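Local coordinates for protein 5-oxoprolinase subunit C (Escherichia coli, PDB 5DUD) that catalyses, as subunit C of 5-oxoprolinase, the cleavage of 5-oxoproline to L-glutamate coupled to the hydrolysis of ATP to ADP and phosphate, at residues A[31-34]-A[35-38]. Residues are numbered along the deposited sequence; the frame is centred on the assembly and turned at random.
Sequences ALDM and PALR
Asp33 caps the first turn of helix 34-44 by reaching forward with its carboxylate to Ala36 N. With CG anti to the backbone N (chi1 -164°), OD1 lies 3.0 Å from Ala36 N and accepts its hydrogen bond on the anti side, the N-H approaching 33° out of the carboxylate plane. Asp suits an N-cap because its short side chain reaches an amide that has no carbonyl of an earlier helical turn to bind. The other oxygen, OD2, takes hydrogen bonds from Gln271 and Trp170, so both oxygens of the buried carboxylate are gripped. Were an alanine to stand here, Ala36 N would probably keep little more than its weak bond to the preceding backbone carbonyl, and Gln271 and Trp170 would lose a shared acceptor.

Among backbone bonds, the long, weak one from Leu37 N to Asp33 O opens the helical ladder, and Arg38 N, 3.1 Å from Met34 O, makes its next, shorter rung. Pro35 fits the first turn, where its lack of an N-H costs no helical bond; its ring packs against Tyr267 and Phe299.

Side-chain contacts complete the turn. Ala31 CB, small enough to sit beside the helix, meets Leu37 CD1 at 3.9 Å. Met34, bent at chi2 and chi3, lays its end methyl, CE, against Arg38 from CG to the guanidinium, approaching the latter obliquely.

The whole is an Asp N-cap with proline in the first turn, and in this carboxyltransferase-type domain the largely buried first turn of helix 34-44 touches strand 110-115, helix 266-271 and helix 285-302.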
ATOM      1  N   ALA A  31       3.677   5.573   8.400  1.00 27.02           N
ATOM      2  CA  ALA A  31       2.785   6.639   8.858  1.00 26.12           C
ATOM      3  C   ALA A  31       2.074   7.332   7.697  1.00 28.04           C
ATOM      4  O   ALA A  31       2.685   7.597   6.663  1.00 27.30           O
ATOM      5  CB  ALA A  31       3.556   7.670   9.674  1.00 27.05           C
ATOM      6  N   LEU A  32       0.771   7.573   7.866  1.00 23.57           N
ATOM      7  CA  LEU A  32      -0.053   8.291   6.888  1.00 22.82           C
ATOM      8  C   LEU A  32       0.470   9.731   6.786  1.00 25.45           C
ATOM      9  O   LEU A  32       0.706  10.231   5.687  1.00 25.12           O
ATOM     10  CB  LEU A  32      -1.544   8.253   7.294  1.00 23.00           C
ATOM     11  CG  LEU A  32      -2.457   7.283   6.524  1.00 27.55           C
ATOM     12  CD1 LEU A  32      -1.817   5.916   6.348  1.00 27.53           C
ATOM     13  CD2 LEU A  32      -3.797   7.142   7.219  1.00 30.61           C
ATOM     14  N   ASP A  33       0.734  10.350   7.946  1.00 21.39           N
ATOM     15  CA  ASP A  33       1.355  11.667   8.046  1.00 21.19           C
ATOM     16  C   ASP A  33       2.851  11.421   8.271  1.00 24.81           C
ATOM     17  O   ASP A  33       3.327  11.434   9.405  1.00 24.35           O
ATOM     18  CB  ASP A  33       0.704  12.486   9.180  1.00 23.30           C
ATOM     19  CG  ASP A  33       0.985  13.975   9.136  1.00 32.95           C
ATOM     20  OD1 ASP A  33       2.164  14.354   8.982  1.00 33.06           O
ATOM     21  OD2 ASP A  33       0.033  14.763   9.320  1.00 39.24           O
ATOM     22  N   MET A  34       3.580  11.131   7.182  1.00 21.42           N
ATOM     23  CA  MET A  34       5.020  10.863   7.263  1.00 21.35           C
ATOM     24  C   MET A  34       5.780  12.041   7.886  1.00 25.44           C
ATOM     25  O   MET A  34       6.616  11.780   8.745  1.00 25.49           O
ATOM     26  CB  MET A  34       5.623  10.508   5.885  1.00 23.60           C
ATOM     27  CG  MET A  34       5.552   9.030   5.519  1.00 27.16           C
ATOM     28  SD  MET A  34       6.298   7.875   6.708  1.00 31.59           S
ATOM     29  CE  MET A  34       7.819   8.682   7.016  1.00 28.62           C
ATOM     30  N   PRO A  35       5.488  13.316   7.529  1.00 21.82           N
ATOM     31  CA  PRO A  35       6.189  14.453   8.157  1.00 21.94           C
ATOM     32  C   PRO A  35       5.996  14.556   9.674  1.00 25.57           C
ATOM     33  O   PRO A  35       6.904  15.035  10.346  1.00 25.58           O
ATOM     34  CB  PRO A  35       5.568  15.670   7.460  1.00 23.77           C
ATOM     35  CG  PRO A  35       5.083  15.154   6.165  1.00 27.86           C
ATOM     36  CD  PRO A  35       4.556  13.793   6.492  1.00 23.12           C
ATOM     37  N   ALA A  36       4.845  14.104  10.218  1.00 21.95           N
ATOM     38  CA  ALA A  36       4.596  14.148  11.666  1.00 22.10           C
ATOM     39  C   ALA A  36       5.497  13.157  12.425  1.00 26.62           C
ATOM     40  O   ALA A  36       6.137  13.555  13.396  1.00 26.99           O
ATOM     41  CB  ALA A  36       3.140  13.863  11.973  1.00 22.66           C
ATOM     42  N   LEU A  37       5.564  11.890  11.982  1.00 22.87           N
ATOM     43  CA  LEU A  37       6.419  10.854  12.580  1.00 23.07           C
ATOM     44  C   LEU A  37       7.920  11.213  12.468  1.00 27.47           C
ATOM     45  O   LEU A  37       8.680  10.980  13.415  1.00 27.67           O
ATOM     46  CB  LEU A  37       6.138   9.508  11.872  1.00 22.85           C
ATOM     47  CG  LEU A  37       6.973   8.305  12.321  1.00 27.95           C
ATOM     48  CD1 LEU A  37       6.124   7.066  12.484  1.00 28.10           C
ATOM     49  CD2 LEU A  37       8.088   7.994  11.325  1.00 30.55           C
ATOM     50  N   ARG A  38       8.341  11.763  11.308  1.00 24.09           N
ATOM     51  CA  ARG A  38       9.742  12.140  11.073  1.00 24.60           C
ATOM     52  C   ARG A  38      10.195  13.226  12.041  1.00 29.30           C
ATOM     53  O   ARG A  38      11.253  13.071  12.640  1.00 29.68           O
ATOM     54  CB  ARG A  38       9.991  12.579   9.617  1.00 24.51           C
ATOM     55  CG  ARG A  38      10.063  11.389   8.668  1.00 33.29           C
ATOM     56  CD  ARG A  38      10.277  11.765   7.224  1.00 42.52           C
ATOM     57  NE  ARG A  38      10.404  10.568   6.393  1.00 51.83           N
ATOM     58  CZ  ARG A  38      10.489  10.554   5.066  1.00 66.46           C
ATOM     59  NH1 ARG A  38      10.468  11.696   4.381  1.00 56.18           N
ATOM     60  NH2 ARG A  38      10.597   9.408   4.410  1.00 52.16           N
TER